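Local coordinates for chalcone-flavanone isomerase family protein (Arabidopsis thaliana, PDB 4DOO) that binds fatty acids in the plastid, with a preference for saturated chains, using a chalcone-isomerase-like fold, and may take part in alpha-linolenic acid metabolism, at residues A[10-15]-A[140-145]; A[20-25]-A[84-89]; A[59-64]-A[77-82]; A[112-117]-A[177-182]. All blocks are in the same frame, centred on the assembly; numbering follows the deposited sequence.

Interaction 1: residues A[10-15]-A[140-145]; sequences TGFSFP and IPRNST
Phe12, next to Ser13 in the N-terminal segment, reaches Arg142 and Asn143, the two central residues of a type II beta turn (Pro141 to Ser144) that leads into strand 145-151 of the chalcone-isomerase-like sheet. Its CB points at the turn, and with CG anti to the carbonyl carbon (chi1 -69°) the ring extends toward it. CE1 passes Asn143 OD1 at 4.0 Å. CZ, farthest along, comes to 3.6 Å from the same Asn143 OD1, which approaches obliquely, and also lies over one face of the Arg142 guanidinium, offset toward its rim. CE2 completes the contact at 3.7 Å from Arg142 NH2. The edge of the ring thus faces the flat side of the guanidinium, the two planes being 67° apart. Arg142 gets there with an extended chain from CG to NE, and its NH1 is held by the backbone oxygen of Val94; Phe12 also packs on Val94 and Gln92. Each backbone carries local hydrogen bonding beside the contact. The hydrogen bond from Phe12 N to Thr10 OG1, 3.3 Å and nearly straight (168°), closes an ST turn. In the segment 140-145 Pro141 O accepts twice from Ser144: its backbone N at 3.2 Å and OG at 2.6 Å arrive from the same face of the carbonyl plane.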
loop_
_atom_site.group_PDB
_atom_site.type_symbol
_atom_site.label_atom_id
_atom_site.label_comp_id
_atom_site.label_asym_id
_atom_site.label_seq_id
_atom_site.Cartn_x
_atom_site.Cartn_y
_atom_site.Cartn_z
ATOM N N THR A 10 -11.013 9.431 10.882
ATOM C CA THR A 10 -12.157 9.036 10.061
ATOM C C THR A 10 -13.105 8.062 10.750
ATOM O O THR A 10 -14.286 8.005 10.422
ATOM C CB THR A 10 -11.696 8.384 8.740
ATOM O OG1 THR A 10 -11.013 7.161 9.030
ATOM C CG2 THR A 10 -10.758 9.309 7.988
ATOM N N GLY A 11 -12.586 7.296 11.704
ATOM C CA GLY A 11 -13.412 6.330 12.399
ATOM C C GLY A 11 -13.472 4.989 11.688
ATOM O O GLY A 11 -14.088 4.047 12.187
ATOM N N PHE A 12 -12.829 4.885 10.529
ATOM C CA PHE A 12 -12.845 3.631 9.776
ATOM C C PHE A 12 -12.044 2.537 10.474
ATOM O O PHE A 12 -10.985 2.794 11.045
ATOM C CB PHE A 12 -12.321 3.852 8.352
ATOM C CG PHE A 12 -13.245 4.674 7.488
ATOM C CD1 PHE A 12 -13.194 4.572 6.106
ATOM C CD2 PHE A 12 -14.174 5.540 8.060
ATOM C CE1 PHE A 12 -14.057 5.315 5.300
ATOM C CE2 PHE A 12 -15.041 6.288 7.262
ATOM C CZ PHE A 12 -14.981 6.172 5.880
ATOM N N SER A 13 -12.562 1.315 10.417
ATOM C CA SER A 13 -11.931 0.178 11.075
ATOM C C SER A 13 -11.226 -0.786 10.124
ATOM O O SER A 13 -11.692 -1.038 9.011
ATOM C CB SER A 13 -12.985 -0.582 11.884
ATOM O OG SER A 13 -12.428 -1.710 12.529
ATOM N N PHE A 14 -10.096 -1.313 10.583
ATOM C CA PHE A 14 -9.296 -2.271 9.822
ATOM C C PHE A 14 -9.013 -3.489 10.697
ATOM O O PHE A 14 -8.600 -3.351 11.847
ATOM C CB PHE A 14 -7.957 -1.656 9.410
ATOM C CG PHE A 14 -8.075 -0.554 8.403
ATOM C CD1 PHE A 14 -7.949 -0.819 7.045
ATOM C CD2 PHE A 14 -8.314 0.756 8.814
ATOM C CE1 PHE A 14 -8.057 0.207 6.108
ATOM C CE2 PHE A 14 -8.424 1.783 7.884
ATOM C CZ PHE A 14 -8.294 1.508 6.530
ATOM N N PRO A 15 -9.222 -4.699 10.160
ATOM C CA PRO A 15 -8.957 -5.899 10.957
ATOM C C PRO A 15 -7.468 -6.018 11.276
ATOM O O PRO A 15 -6.618 -5.644 10.466
ATOM C CB PRO A 15 -9.463 -7.028 10.062
ATOM C CG PRO A 15 -9.250 -6.485 8.672
ATOM C CD PRO A 15 -9.713 -5.049 8.815
ATOM N N ILE A 140 -17.465 5.657 -7.233
ATOM C CA ILE A 140 -16.494 5.324 -6.195
ATOM C C ILE A 140 -16.966 6.078 -4.947
ATOM O O ILE A 140 -16.362 7.062 -4.514
ATOM C CB ILE A 140 -15.065 5.752 -6.634
ATOM C CG1 ILE A 140 -14.071 5.452 -5.520
ATOM C CG2 ILE A 140 -15.056 7.214 -7.005
ATOM C CD1 ILE A 140 -14.016 3.993 -5.143
ATOM N N PRO A 141 -18.074 5.609 -4.355
ATOM C CA PRO A 141 -18.661 6.222 -3.167
ATOM C C PRO A 141 -17.926 6.000 -1.854
ATOM O O PRO A 141 -17.119 5.075 -1.714
ATOM C CB PRO A 141 -20.060 5.620 -3.148
ATOM C CG PRO A 141 -19.789 4.208 -3.569
ATOM C CD PRO A 141 -18.836 4.405 -4.753
ATOM N N ARG A 142 -18.228 6.869 -0.896
ATOM C CA ARG A 142 -17.666 6.780 0.443
ATOM C C ARG A 142 -17.990 5.390 0.985
ATOM O O ARG A 142 -19.062 4.841 0.708
ATOM C CB ARG A 142 -18.297 7.852 1.342
ATOM C CG ARG A 142 -17.886 7.805 2.815
ATOM C CD ARG A 142 -18.672 8.854 3.596
ATOM N NE ARG A 142 -18.564 8.732 5.051
ATOM C CZ ARG A 142 -17.521 9.131 5.772
ATOM N NH1 ARG A 142 -16.470 9.682 5.182
ATOM N NH2 ARG A 142 -17.538 8.995 7.094
ATOM N N ASN A 143 -17.051 4.830 1.740
ATOM C CA ASN A 143 -17.169 3.507 2.353
ATOM C C ASN A 143 -16.851 2.342 1.416
ATOM O O ASN A 143 -16.982 1.178 1.804
ATOM C CB ASN A 143 -18.556 3.318 2.982
ATOM C CG ASN A 143 -18.823 4.303 4.102
ATOM O OD1 ASN A 143 -18.003 4.469 5.003
ATOM N ND2 ASN A 143 -19.975 4.961 4.053
ATOM N N SER A 144 -16.442 2.647 0.186
ATOM C CA SER A 144 -16.067 1.592 -0.759
ATOM C C SER A 144 -14.722 1.059 -0.274
ATOM O O SER A 144 -13.912 1.822 0.252
ATOM C CB SER A 144 -15.894 2.151 -2.177
ATOM O OG SER A 144 -17.101 2.700 -2.679
ATOM N N THR A 145 -14.490 -0.239 -0.437
ATOM C CA THR A 145 -13.231 -0.845 -0.010
ATOM C C THR A 145 -12.499 -1.451 -1.202
ATOM O O THR A 145 -13.079 -2.214 -1.976
ATOM C CB THR A 145 -13.458 -1.968 1.031
ATOM O OG1 THR A 145 -14.029 -1.416 2.223
ATOM C CG2 THR A 145 -12.143 -2.647 1.382
#

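Interaction 2: residues A[20-25]-A[84-89]; sequences DSRRLL and DIKMTI
The guanidinium of Arg22 is the flat group here: Lys86 CB and the backbone N of Met87 lie over one of its faces, while Thr88 OG1 comes in at the edge, tilted 23° from the plane. From NH1 of Arg22 a hydrogen bond of 2.7 Å runs to Thr88 OG1; it is bent, with an N-H...O angle of 144°. Met87 O is also near, 3.3 Å from Arg22 NH1. Lys86 CB approaches to 3.7 Å from Arg22 NH2, but the lysine chain then bends at chi3 and chi4 and takes its ammonium to Asp53, with which it forms a salt bridge. NZ of Lys86 thus stays 5.6 Å from Arg22 NH2. CD of Arg22 lies against Thr88, 3.0 Å from its OG1 with CB behind, and the bend at chi3 (-53°) then turns NE and the guanidinium toward Thr88 OG1 and Lys86. Met87 points the other way, onto Leu178 and Phe195 of the helices beyond. Strands 22-33 and 87-93 are not neighbours: strand 39-50 runs between them, and Arg22 packs on its Tyr48. The contact reaches across strand 39-50 on one face of the antiparallel sheet of the chalcone-isomerase-like fold.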
loop_
_atom_site.group_PDB
_atom_site.type_symbol
_atom_site.label_atom_id
_atom_site.label_comp_id
_atom_site.label_asym_id
_atom_site.label_seq_id
_atom_site.Cartn_x
_atom_site.Cartn_y
_atom_site.Cartn_z
ATOM N N ASP A 20 -5.338 -14.740 9.037
ATOM C CA ASP A 20 -4.469 -15.214 10.113
ATOM C C ASP A 20 -2.972 -15.106 9.827
ATOM O O ASP A 20 -2.155 -15.246 10.737
ATOM C CB ASP A 20 -4.790 -16.670 10.459
ATOM C CG ASP A 20 -6.237 -16.869 10.854
ATOM O OD1 ASP A 20 -6.696 -16.181 11.792
ATOM O OD2 ASP A 20 -6.911 -17.715 10.227
ATOM N N SER A 21 -2.609 -14.856 8.574
ATOM C CA SER A 21 -1.200 -14.765 8.204
ATOM C C SER A 21 -0.733 -13.363 7.810
ATOM O O SER A 21 0.461 -13.062 7.854
ATOM C CB SER A 21 -0.914 -15.743 7.060
ATOM O OG SER A 21 -1.856 -15.584 6.009
ATOM N N ARG A 22 -1.673 -12.510 7.429
ATOM C CA ARG A 22 -1.345 -11.149 7.011
ATOM C C ARG A 22 -1.659 -10.156 8.120
ATOM O O ARG A 22 -2.824 -9.882 8.401
ATOM C CB ARG A 22 -2.139 -10.806 5.755
ATOM C CG ARG A 22 -1.529 -9.694 4.951
ATOM C CD ARG A 22 -1.956 -9.790 3.517
ATOM N NE ARG A 22 -1.692 -11.123 2.985
ATOM C CZ ARG A 22 -1.604 -11.400 1.690
ATOM N NH1 ARG A 22 -1.758 -10.432 0.795
ATOM N NH2 ARG A 22 -1.367 -12.645 1.291
ATOM N N ARG A 23 -0.620 -9.603 8.740
ATOM C CA ARG A 23 -0.825 -8.675 9.850
ATOM C C ARG A 23 -0.828 -7.196 9.493
ATOM O O ARG A 23 0.005 -6.726 8.722
ATOM C CB ARG A 23 0.238 -8.897 10.927
ATOM C CG ARG A 23 0.370 -10.336 11.387
ATOM C CD ARG A 23 -0.927 -10.909 11.946
ATOM N NE ARG A 23 -0.795 -12.336 12.232
ATOM C CZ ARG A 23 0.057 -12.847 13.119
ATOM N NH1 ARG A 23 0.853 -12.047 13.822
ATOM N NH2 ARG A 23 0.139 -14.162 13.281
ATOM N N LEU A 24 -1.766 -6.463 10.084
ATOM C CA LEU A 24 -1.856 -5.022 9.871
ATOM C C LEU A 24 -0.680 -4.398 10.615
ATOM O O LEU A 24 -0.540 -4.578 11.834
ATOM C CB LEU A 24 -3.165 -4.477 10.444
ATOM C CG LEU A 24 -3.371 -2.963 10.349
ATOM C CD1 LEU A 24 -3.402 -2.541 8.877
ATOM C CD2 LEU A 24 -4.679 -2.584 11.052
ATOM N N LEU A 25 0.159 -3.663 9.891
ATOM C CA LEU A 25 1.329 -3.035 10.497
ATOM C C LEU A 25 1.258 -1.511 10.561
ATOM O O LEU A 25 1.966 -0.875 11.345
ATOM C CB LEU A 25 2.590 -3.455 9.740
ATOM C CG LEU A 25 2.841 -4.962 9.623
ATOM C CD1 LEU A 25 4.107 -5.193 8.820
ATOM C CD2 LEU A 25 2.969 -5.588 11.011
ATOM N N ASP A 84 10.356 -10.740 -1.668
ATOM C CA ASP A 84 9.138 -11.401 -2.104
ATOM C C ASP A 84 8.286 -11.610 -0.861
ATOM O O ASP A 84 8.235 -12.698 -0.291
ATOM C CB ASP A 84 9.460 -12.739 -2.779
ATOM C CG ASP A 84 8.227 -13.405 -3.367
ATOM O OD1 ASP A 84 7.277 -12.682 -3.739
ATOM O OD2 ASP A 84 8.215 -14.648 -3.475
ATOM N N ILE A 85 7.637 -10.534 -0.436
ATOM C CA ILE A 85 6.786 -10.551 0.739
ATOM C C ILE A 85 5.355 -10.234 0.317
ATOM O O ILE A 85 5.099 -9.204 -0.308
ATOM C CB ILE A 85 7.260 -9.493 1.776
ATOM C CG1 ILE A 85 8.616 -9.907 2.353
ATOM C CG2 ILE A 85 6.217 -9.331 2.878
ATOM C CD1 ILE A 85 9.267 -8.854 3.245
ATOM N N LYS A 86 4.436 -11.137 0.639
ATOM C CA LYS A 86 3.030 -10.940 0.317
ATOM C C LYS A 86 2.506 -9.803 1.182
ATOM O O LYS A 86 2.711 -9.786 2.396
ATOM C CB LYS A 86 2.232 -12.215 0.589
ATOM C CG LYS A 86 2.529 -13.336 -0.402
ATOM C CD LYS A 86 1.664 -14.569 -0.154
ATOM C CE LYS A 86 1.966 -15.228 1.180
ATOM N NZ LYS A 86 3.383 -15.691 1.259
ATOM N N MET A 87 1.835 -8.852 0.548
ATOM C CA MET A 87 1.289 -7.717 1.266
ATOM C C MET A 87 -0.078 -7.329 0.736
ATOM O O MET A 87 -0.462 -7.692 -0.382
ATOM C CB MET A 87 2.212 -6.508 1.132
ATOM C CG MET A 87 3.639 -6.725 1.593
ATOM S SD MET A 87 4.536 -5.168 1.517
ATOM C CE MET A 87 6.009 -5.569 2.477
ATOM N N THR A 88 -0.805 -6.576 1.549
ATOM C CA THR A 88 -2.119 -6.088 1.161
ATOM C C THR A 88 -2.237 -4.635 1.592
ATOM O O THR A 88 -1.809 -4.267 2.689
ATOM C CB THR A 88 -3.268 -6.874 1.843
ATOM O OG1 THR A 88 -3.287 -8.220 1.362
ATOM C CG2 THR A 88 -4.621 -6.225 1.526
ATOM N N ILE A 89 -2.785 -3.814 0.703
ATOM C CA ILE A 89 -3.032 -2.411 1.000
ATOM C C ILE A 89 -4.548 -2.300 0.890
ATOM O O ILE A 89 -5.102 -2.436 -0.199
ATOM C CB ILE A 89 -2.406 -1.452 -0.046
ATOM C CG1 ILE A 89 -0.887 -1.622 -0.092
ATOM C CG2 ILE A 89 -2.771 -0.009 0.298
ATOM C CD1 ILE A 89 -0.201 -1.343 1.228
#

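Interaction 3: residues A[59-64]-A[77-82]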
loop_
_atom_site.group_PDB
_atom_site.type_symbol
_atom_site.label_atom_id
_atom_site.label_comp_id
_atom_site.label_asym_id
_atom_site.label_seq_id
_atom_site.Cartn_x
_atom_site.Cartn_y
_atom_site.Cartn_z
ATOM N N GLY A 59 15.424 -12.933 9.005
ATOM C CA GLY A 59 16.323 -14.024 9.336
ATOM C C GLY A 59 17.456 -14.197 8.342
ATOM O O GLY A 59 18.539 -14.666 8.698
ATOM N N ASP A 60 17.218 -13.820 7.091
ATOM C CA ASP A 60 18.241 -13.957 6.063
ATOM C C ASP A 60 19.164 -12.753 5.924
ATOM O O ASP A 60 20.372 -12.916 5.762
ATOM C CB ASP A 60 17.601 -14.267 4.704
ATOM C CG ASP A 60 16.908 -15.622 4.677
ATOM O OD1 ASP A 60 17.255 -16.490 5.510
ATOM O OD2 ASP A 60 16.027 -15.825 3.815
ATOM N N LYS A 61 18.608 -11.547 5.988
ATOM C CA LYS A 61 19.421 -10.342 5.840
ATOM C C LYS A 61 19.819 -9.647 7.136
ATOM O O LYS A 61 20.754 -8.841 7.145
ATOM C CB LYS A 61 18.708 -9.332 4.942
ATOM C CG LYS A 61 18.794 -9.657 3.460
ATOM C CD LYS A 61 18.169 -8.559 2.619
ATOM C CE LYS A 61 18.433 -8.798 1.145
ATOM N NZ LYS A 61 19.900 -8.819 0.884
ATOM N N TYR A 62 19.109 -9.947 8.219
ATOM C CA TYR A 62 19.383 -9.328 9.510
ATOM C C TYR A 62 19.512 -10.352 10.630
ATOM O O TYR A 62 19.028 -10.134 11.737
ATOM C CB TYR A 62 18.267 -8.332 9.851
ATOM C CG TYR A 62 18.137 -7.219 8.841
ATOM C CD1 TYR A 62 17.421 -7.401 7.658
ATOM C CD2 TYR A 62 18.777 -5.995 9.042
ATOM C CE1 TYR A 62 17.349 -6.390 6.695
ATOM C CE2 TYR A 62 18.712 -4.981 8.087
ATOM C CZ TYR A 62 17.999 -5.187 6.916
ATOM O OH TYR A 62 17.960 -4.196 5.957
ATOM N N ALA A 63 20.188 -11.460 10.349
ATOM C CA ALA A 63 20.352 -12.518 11.338
ATOM C C ALA A 63 20.931 -12.048 12.669
ATOM O O ALA A 63 21.869 -11.246 12.715
ATOM C CB ALA A 63 21.216 -13.637 10.762
ATOM N N ASN A 64 20.341 -12.552 13.750
ATOM C CA ASN A 64 20.769 -12.254 15.114
ATOM C C ASN A 64 20.777 -10.793 15.529
ATOM O O ASN A 64 21.435 -10.434 16.502
ATOM C CB ASN A 64 22.158 -12.842 15.365
ATOM C CG ASN A 64 22.241 -14.300 14.988
ATOM O OD1 ASN A 64 21.377 -15.097 15.353
ATOM N ND2 ASN A 64 23.288 -14.661 14.256
ATOM N N MET A 77 13.965 -0.444 4.925
ATOM C CA MET A 77 12.797 -0.106 4.125
ATOM C C MET A 77 12.879 -0.656 2.700
ATOM O O MET A 77 11.947 -1.307 2.230
ATOM C CB MET A 77 12.606 1.415 4.105
ATOM C CG MET A 77 11.419 1.887 3.271
ATOM S SD MET A 77 11.073 3.643 3.496
ATOM C CE MET A 77 12.381 4.387 2.548
ATOM N N ASP A 78 13.992 -0.413 2.014
ATOM C CA ASP A 78 14.133 -0.902 0.642
ATOM C C ASP A 78 14.230 -2.428 0.588
ATOM O O ASP A 78 13.765 -3.050 -0.369
ATOM C CB ASP A 78 15.365 -0.297 -0.034
ATOM C CG ASP A 78 15.325 -0.444 -1.544
ATOM O OD1 ASP A 78 14.609 0.346 -2.191
ATOM O OD2 ASP A 78 15.990 -1.351 -2.084
ATOM N N ASP A 79 14.836 -3.036 1.603
ATOM C CA ASP A 79 14.953 -4.493 1.615
ATOM C C ASP A 79 13.566 -5.131 1.706
ATOM O O ASP A 79 13.294 -6.136 1.039
ATOM C CB ASP A 79 15.826 -4.978 2.783
ATOM C CG ASP A 79 17.317 -4.765 2.542
ATOM O OD1 ASP A 79 17.747 -4.737 1.368
ATOM O OD2 ASP A 79 18.067 -4.644 3.532
ATOM N N LEU A 80 12.693 -4.546 2.527
ATOM C CA LEU A 80 11.330 -5.053 2.686
ATOM C C LEU A 80 10.540 -4.948 1.388
ATOM O O LEU A 80 9.908 -5.913 0.960
ATOM C CB LEU A 80 10.574 -4.275 3.768
ATOM C CG LEU A 80 10.840 -4.594 5.238
ATOM C CD1 LEU A 80 10.066 -3.604 6.109
ATOM C CD2 LEU A 80 10.415 -6.032 5.545
ATOM N N MET A 81 10.575 -3.769 0.773
ATOM C CA MET A 81 9.847 -3.527 -0.467
ATOM C C MET A 81 10.294 -4.392 -1.638
ATOM O O MET A 81 9.476 -4.779 -2.466
ATOM C CB MET A 81 9.949 -2.052 -0.875
ATOM C CG MET A 81 8.898 -1.145 -0.253
ATOM S SD MET A 81 8.800 0.496 -1.028
ATOM C CE MET A 81 8.138 0.063 -2.641
ATOM N N GLU A 82 11.585 -4.694 -1.708
ATOM C CA GLU A 82 12.108 -5.494 -2.806
ATOM C C GLU A 82 11.985 -7.002 -2.588
ATOM O O GLU A 82 12.022 -7.779 -3.538
ATOM C CB GLU A 82 13.570 -5.109 -3.070
ATOM C CG GLU A 82 14.292 -6.018 -4.055
ATOM C CD GLU A 82 15.467 -5.335 -4.738
ATOM O OE1 GLU A 82 16.107 -4.469 -4.107
ATOM O OE2 GLU A 82 15.754 -5.676 -5.907
#
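Tyr62 and Asp79 meet through a very short hydrogen bond, 2.5 Å from the donor OH of Tyr62 to OD2 of Asp79. The oxygen lies near the plane of the phenol, at the edge of the ring, and is 3.4 Å from Tyr62 CZ; ring and carboxylate planes are turned 62° against each other. Lys61 crosses Asp79 at a slant, its CD 3.9 Å from Asp79 CG. Its chain is extended until chi4, where it bends (-60°), and the ammonium remains separated from the acid, with NZ 4.6 Å from Asp79 OD1. At that range the opposite charges would still be expected to attract.

Ser75 OG is a second hydrogen-bond partner of Tyr62 OH, so two bonds grip the phenol oxygen just ahead of helix 76-82. Tyr62 is the first residue to leave helical backbone angles after helix 51-61; its CB points toward the segment of Asp79, and Asn73 packs against it. On the Asp79 side, helix 76-82 is itself lodged in the helical layer: Leu80 packs on Phe195, Leu196 and Ala199 of helix 189-202, and Met81 on Arg175 and Leu178 of helix 171-182. The contact thereby joins the end of helix 51-61 to a short helix that leads toward strand 87-93.

Interaction 4: residues A[112-117]-A[177-182]; sequences GNRLKK and ILDLYI. With DAO (lauric acid), chain C.
Arg114 and Asp179 approach at about a right angle, with guanidinium and carboxylate planes 65° apart, and a single salt bridge links them. It runs from NE of Arg114 to OD1 of Asp179 at 2.8 Å, using the anti lone pair of that oxygen and lying close to the guanidinium plane, though bent at the hydrogen (144°). A water joins the same two groups a second time, accepting from Arg114 NH2 at 3.2 Å and donating to Asp179 OD1. Leu180 takes a different side: its CD2 sits over the centre of one guanidinium face, 3.7 Å from CZ of Arg114, and touches Arg114 CG as well. The bend of the arginine at chi2 (-60°) turns the guanidinium so that this face lies against Leu180. NH1 of Arg114 makes a weak bond to Asn113 OD1 of its own helix.

The two methyl branches of Leu180 meet different partners. While CD2 meets the arginine, CD1 lies 3.9 Å from C2 of the bound lauric acid, and Tyr181 OH is 3.8 Å from C3 of that ligand. The fatty acid's carboxylate is hydrogen-bonded by Arg30, Tyr43 and Ser110, and Tyr181 OH bonds to Tyr43. Helices 100-118 and 171-182 are thus joined beside the carboxylate end of the fatty-acid pocket of this chalcone-isomerase-like fold.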
loop_
_atom_site.group_PDB
_atom_site.type_symbol
_atom_site.label_atom_id
_atom_site.label_comp_id
_atom_site.label_asym_id
_atom_site.label_seq_id
_atom_site.Cartn_x
_atom_site.Cartn_y
_atom_site.Cartn_z
ATOM N N GLY A 112 2.036 6.788 -12.024
ATOM C CA GLY A 112 2.888 7.145 -13.146
ATOM C C GLY A 112 4.212 7.740 -12.695
ATOM O O GLY A 112 5.271 7.368 -13.204
ATOM N N ASN A 113 4.150 8.665 -11.742
ATOM C CA ASN A 113 5.341 9.315 -11.196
ATOM C C ASN A 113 6.322 8.261 -10.689
ATOM O O ASN A 113 7.533 8.365 -10.901
ATOM C CB ASN A 113 4.939 10.265 -10.050
ATOM C CG ASN A 113 6.140 10.812 -9.266
ATOM O OD1 ASN A 113 6.760 10.103 -8.465
ATOM N ND2 ASN A 113 6.466 12.085 -9.492
ATOM N N ARG A 114 5.793 7.234 -10.034
ATOM C CA ARG A 114 6.636 6.178 -9.492
ATOM C C ARG A 114 7.183 5.229 -10.552
ATOM O O ARG A 114 8.332 4.792 -10.458
ATOM C CB ARG A 114 5.874 5.402 -8.414
ATOM C CG ARG A 114 5.623 6.207 -7.138
ATOM C CD ARG A 114 6.932 6.663 -6.497
ATOM N NE ARG A 114 6.746 7.257 -5.174
ATOM C CZ ARG A 114 6.222 8.457 -4.948
ATOM N NH1 ARG A 114 5.817 9.215 -5.958
ATOM N NH2 ARG A 114 6.105 8.904 -3.706
ATOM N N LEU A 115 6.375 4.918 -11.562
ATOM C CA LEU A 115 6.815 4.033 -12.630
ATOM C C LEU A 115 8.015 4.602 -13.388
ATOM O O LEU A 115 8.939 3.866 -13.732
ATOM C CB LEU A 115 5.672 3.761 -13.611
ATOM C CG LEU A 115 4.553 2.852 -13.106
ATOM C CD1 LEU A 115 3.468 2.728 -14.164
ATOM C CD2 LEU A 115 5.130 1.482 -12.765
ATOM N N LYS A 116 8.006 5.906 -13.647
ATOM C CA LYS A 116 9.120 6.524 -14.362
ATOM C C LYS A 116 10.314 6.675 -13.430
ATOM O O LYS A 116 11.459 6.771 -13.875
ATOM C CB LYS A 116 8.737 7.903 -14.901
ATOM C CG LYS A 116 9.837 8.517 -15.754
ATOM C CD LYS A 116 9.648 10.004 -15.973
ATOM C CE LYS A 116 10.823 10.573 -16.755
ATOM N NZ LYS A 116 10.798 12.058 -16.801
ATOM N N LYS A 117 10.036 6.700 -12.134
ATOM C CA LYS A 117 11.076 6.845 -11.128
ATOM C C LYS A 117 11.885 5.559 -11.007
ATOM O O LYS A 117 13.093 5.597 -10.781
ATOM C CB LYS A 117 10.449 7.169 -9.774
ATOM C CG LYS A 117 11.424 7.674 -8.728
ATOM C CD LYS A 117 11.392 9.195 -8.638
ATOM C CE LYS A 117 10.035 9.686 -8.147
ATOM N NZ LYS A 117 10.000 11.163 -7.952
ATOM N N ILE A 177 3.601 0.981 -6.728
ATOM C CA ILE A 177 2.416 1.194 -5.906
ATOM C C ILE A 177 2.762 1.181 -4.418
ATOM O O ILE A 177 2.389 2.095 -3.684
ATOM C CB ILE A 177 1.334 0.139 -6.219
ATOM C CG1 ILE A 177 0.807 0.365 -7.641
ATOM C CG2 ILE A 177 0.187 0.243 -5.226
ATOM C CD1 ILE A 177 -0.190 -0.665 -8.107
ATOM N N LEU A 178 3.482 0.154 -3.976
ATOM C CA LEU A 178 3.873 0.057 -2.573
ATOM C C LEU A 178 4.705 1.250 -2.127
ATOM O O LEU A 178 4.625 1.667 -0.976
ATOM C CB LEU A 178 4.670 -1.220 -2.319
ATOM C CG LEU A 178 3.896 -2.535 -2.252
ATOM C CD1 LEU A 178 4.875 -3.690 -2.083
ATOM C CD2 LEU A 178 2.914 -2.489 -1.087
ATOM N N ASP A 179 5.507 1.801 -3.035
ATOM C CA ASP A 179 6.359 2.937 -2.687
ATOM C C ASP A 179 5.552 4.158 -2.262
ATOM O O ASP A 179 6.039 4.990 -1.498
ATOM C CB ASP A 179 7.282 3.304 -3.857
ATOM C CG ASP A 179 8.400 4.247 -3.440
ATOM O OD1 ASP A 179 8.323 5.457 -3.749
ATOM O OD2 ASP A 179 9.351 3.774 -2.784
ATOM N N LEU A 180 4.320 4.263 -2.755
ATOM C CA LEU A 180 3.457 5.391 -2.415
ATOM C C LEU A 180 3.060 5.370 -0.949
ATOM O O LEU A 180 2.795 6.412 -0.354
ATOM C CB LEU A 180 2.173 5.358 -3.254
ATOM C CG LEU A 180 2.312 5.587 -4.756
ATOM C CD1 LEU A 180 0.958 5.382 -5.434
ATOM C CD2 LEU A 180 2.839 7.000 -5.002
ATOM N N TYR A 181 3.003 4.170 -0.381
ATOM C CA TYR A 181 2.590 3.998 1.004
ATOM C C TYR A 181 3.725 3.775 2.007
ATOM O O TYR A 181 3.661 4.265 3.135
ATOM C CB TYR A 181 1.601 2.827 1.081
ATOM C CG TYR A 181 0.388 3.007 0.185
ATOM C CD1 TYR A 181 -0.679 3.822 0.572
ATOM C CD2 TYR A 181 0.332 2.397 -1.067
ATOM C CE1 TYR A 181 -1.775 4.027 -0.273
ATOM C CE2 TYR A 181 -0.753 2.593 -1.920
ATOM C CZ TYR A 181 -1.801 3.409 -1.518
ATOM O OH TYR A 181 -2.865 3.605 -2.373
ATOM N N ILE A 182 4.761 3.055 1.593
ATOM C CA ILE A 182 5.872 2.744 2.494
ATOM C C ILE A 182 7.250 3.196 2.002
ATOM O O ILE A 182 8.278 2.761 2.525
ATOM C CB ILE A 182 5.893 1.211 2.776
ATOM C CG1 ILE A 182 4.544 0.786 3.355
ATOM C CG2 ILE A 182 6.992 0.847 3.771
ATOM C CD1 ILE A 182 4.178 1.504 4.642
HETATM O O1 DAO C . -3.178 8.276 -5.891
HETATM O O2 DAO C . -3.877 7.514 -3.944
HETATM C C1 DAO C . -3.356 7.342 -5.072
HETATM C C2 DAO C . -2.938 5.944 -5.467
HETATM C C3 DAO C . -4.168 5.075 -5.667
HETATM C C4 DAO C . -3.790 3.707 -6.254
HETATM C C5 DAO C . -4.965 2.731 -6.174
HETATM C C6 DAO C . -5.951 2.949 -7.318
HETATM C C7 DAO C . -7.350 2.488 -6.941
HETATM C C8 DAO C . -8.376 3.120 -7.869
HETATM C C9 DAO C . -9.792 2.808 -7.419
HETATM C C10 DAO C . -10.801 3.382 -8.409
HETATM C C11 DAO C . -12.079 2.550 -8.419
HETATM C C12 DAO C . -13.156 3.235 -9.231
HETATM O O HOH W 1 8.210 7.425 -1.775
#

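How the interactions relate
Interactions 1 and 2 share the sheet: strands 13-18 and 22-33 are neighbours in it, and Phe14 CB packs 3.8 Å from Leu24 CD2. Interaction 2 passes on to the helical side through Ile89, whose CG2 is 4.0 Å from CE2 of the pocket residue Tyr181 in interaction 4. Interaction 3 touches interactions 2 and 4: Ile85 CD1 is 3.8 Å from Leu80 O, and Met81 packs against the Leu178-Asp179 backbone. Interactions 1 and 3 lie on opposite sides of the chain's centre, with centres about 32 Å apart. Interaction 4 alone includes lauric-acid pocket residues; the side chains of Phe12 and Thr88 are each about 12 Å from a bound lauric acid.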